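PDB 6GKV: coclaurine N-methyltransferase from Coptis japonica, which catalyses S-adenosyl-L-methionine-dependent N-methylation of coclaurine and probably related tetrahydroisoquinolines in alkaloid biosynthesis. Local coordinates for residues 114-119 and 138-143. Numbering follows the deposited sequence.
Sequences LYCERA and TLHVAQ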
loop_
_atom_site.group_PDB
_atom_site.type_symbol
_atom_site.label_atom_id
_atom_site.label_comp_id
_atom_site.label_asym_id
_atom_site.label_seq_id
_atom_site.Cartn_x
_atom_site.Cartn_y
_atom_site.Cartn_z
ATOM N N LEU A 114 7.184 -14.315 17.830
ATOM C CA LEU A 114 6.381 -13.888 16.689
ATOM C C LEU A 114 7.222 -13.722 15.408
ATOM O O LEU A 114 6.743 -13.988 14.310
ATOM C CB LEU A 114 5.643 -12.587 17.034
ATOM C CG LEU A 114 4.674 -12.043 15.987
ATOM C CD1 LEU A 114 3.685 -13.112 15.490
ATOM C CD2 LEU A 114 3.945 -10.800 16.507
ATOM N N TYR A 115 8.470 -13.290 15.551
ATOM C CA TYR A 115 9.383 -13.182 14.415
ATOM C C TYR A 115 9.644 -14.550 13.795
ATOM O O TYR A 115 9.673 -14.694 12.576
ATOM C CB TYR A 115 10.720 -12.575 14.830
ATOM C CG TYR A 115 10.687 -11.135 15.271
ATOM C CD1 TYR A 115 9.757 -10.250 14.763
ATOM C CD2 TYR A 115 11.640 -10.646 16.181
ATOM C CE1 TYR A 115 9.779 -8.913 15.137
ATOM C CE2 TYR A 115 11.644 -9.329 16.589
ATOM C CZ TYR A 115 10.694 -8.465 16.074
ATOM O OH TYR A 115 10.691 -7.146 16.486
ATOM N N CYS A 116 9.858 -15.545 14.652
ATOM C CA CYS A 116 10.156 -16.897 14.199
ATOM C C CYS A 116 8.968 -17.514 13.514
ATOM O O CYS A 116 9.120 -18.265 12.561
ATOM C CB CYS A 116 10.585 -17.779 15.366
ATOM S SG CYS A 116 11.982 -17.111 16.245
ATOM N N GLU A 117 7.790 -17.189 14.024
ATOM C CA GLU A 117 6.536 -17.633 13.440
ATOM C C GLU A 117 6.375 -17.028 12.051
ATOM O O GLU A 117 6.206 -17.753 11.064
ATOM C CB GLU A 117 5.377 -17.237 14.357
ATOM C CG GLU A 117 3.981 -17.670 13.945
ATOM C CD GLU A 117 2.946 -17.283 15.005
ATOM O OE1 GLU A 117 3.312 -17.228 16.204
ATOM O OE2 GLU A 117 1.779 -17.013 14.647
ATOM N N ARG A 118 6.473 -15.702 11.971
ATOM C CA ARG A 118 6.162 -15.003 10.729
ATOM C C ARG A 118 7.257 -15.159 9.662
ATOM O O ARG A 118 6.982 -15.109 8.461
ATOM C CB ARG A 118 5.884 -13.525 11.028
ATOM C CG ARG A 118 4.611 -13.336 11.849
ATOM C CD ARG A 118 4.132 -11.890 11.863
ATOM N NE ARG A 118 2.782 -11.808 12.407
ATOM C CZ ARG A 118 2.184 -10.689 12.793
ATOM N NH1 ARG A 118 2.811 -9.522 12.711
ATOM N NH2 ARG A 118 0.951 -10.738 13.258
ATOM N N ALA A 119 8.493 -15.364 10.097
ATOM C CA ALA A 119 9.572 -15.641 9.160
ATOM C C ALA A 119 9.676 -17.146 8.892
ATOM O O ALA A 119 10.422 -17.574 8.011
ATOM C CB ALA A 119 10.890 -15.097 9.684
ATOM N N THR A 138 19.260 -13.063 17.615
ATOM C CA THR A 138 20.305 -14.041 17.313
ATOM C C THR A 138 20.355 -15.127 18.375
ATOM O O THR A 138 20.245 -16.309 18.064
ATOM C CB THR A 138 21.686 -13.371 17.197
ATOM O OG1 THR A 138 21.748 -12.632 15.974
ATOM C CG2 THR A 138 22.795 -14.411 17.197
ATOM N N LEU A 139 20.495 -14.718 19.630
ATOM C CA LEU A 139 20.630 -15.662 20.735
ATOM C C LEU A 139 19.381 -16.527 20.903
ATOM O O LEU A 139 19.463 -17.709 21.243
ATOM C CB LEU A 139 20.935 -14.904 22.030
ATOM C CG LEU A 139 22.142 -13.983 21.872
ATOM C CD1 LEU A 139 22.475 -13.187 23.158
ATOM C CD2 LEU A 139 23.328 -14.816 21.386
ATOM N N HIS A 140 18.227 -15.923 20.660
ATOM C CA HIS A 140 16.949 -16.590 20.861
ATOM C C HIS A 140 16.739 -17.676 19.813
ATOM O O HIS A 140 16.388 -18.814 20.139
ATOM C CB HIS A 140 15.811 -15.567 20.814
ATOM C CG HIS A 140 14.446 -16.160 20.984
ATOM N ND1 HIS A 140 13.678 -16.582 19.920
ATOM C CD2 HIS A 140 13.707 -16.383 22.098
ATOM C CE1 HIS A 140 12.523 -17.042 20.369
ATOM N NE2 HIS A 140 12.516 -16.935 21.685
ATOM N N VAL A 141 16.955 -17.318 18.552
ATOM C CA VAL A 141 16.855 -18.279 17.460
ATOM C C VAL A 141 17.940 -19.346 17.608
ATOM O O VAL A 141 17.675 -20.536 17.420
ATOM C CB VAL A 141 16.973 -17.582 16.077
ATOM C CG1 VAL A 141 17.132 -18.597 14.950
ATOM C CG2 VAL A 141 15.769 -16.696 15.831
ATOM N N ALA A 142 19.153 -18.917 17.961
ATOM C CA ALA A 142 20.254 -19.855 18.146
ATOM C C ALA A 142 19.859 -20.889 19.178
ATOM O O ALA A 142 20.117 -22.077 18.995
ATOM C CB ALA A 142 21.526 -19.140 18.576
ATOM N N GLN A 143 19.217 -20.438 20.252
ATOM C CA GLN A 143 19.074 -21.300 21.401
ATOM C C GLN A 143 18.274 -22.535 21.128
ATOM O O GLN A 143 18.861 -23.619 21.106
ATOM C CB GLN A 143 18.531 -20.531 22.616
ATOM C CG GLN A 143 19.709 -20.288 23.517
ATOM C CD GLN A 143 19.412 -19.620 24.818
ATOM O OE1 GLN A 143 19.624 -18.415 24.960
ATOM N NE2 GLN A 143 18.984 -20.402 25.804
#
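Cys116 reaches from helix 104-118 to His140 and Val141 of helix 136-143, its sulfur making all the close approaches. CB of Cys116 points at the opposite helix but is still 5.3 Å from Val141 CG2, the nearest side-chain atom of the other segment, so the gap is bridged one atom further out. With SG anti to the carbonyl carbon (chi1 -56°), the sulfur ends beside an imidazole edge and a methyl group, both on its far side from CB. Val141 CG2 lies 3.8 Å from SG, an apolar contact; the other methyl, CG1, is turned farther away. SG meets the ND1-CE1 side of the His140 ring, 4.1 Å from ND1 and 4.2 Å from CE1. The sulfur lies near the ring plane, 85° off the normal and 5.0 Å from the centroid: a sulfur-aromatic contact at the edge, without a hydrogen bond. The two helices precede and follow strand 126-130 of the Rossmann-like methyltransferase core. Both pack against the central sheet, Tyr115 touching Ile197 of strand 191-197 and Val141 touching Val150 of strand 149-154. A chi1 of 179° extends the His140 ring away from its own backbone N and lays it against Leu112 and Asp113 of helix 104-118. Cys116 and Val141 are buried, and this packing covers just 87 Å² in total, the bound S-adenosyl-L-homocysteine staying about 10 Å from the His140 side chain.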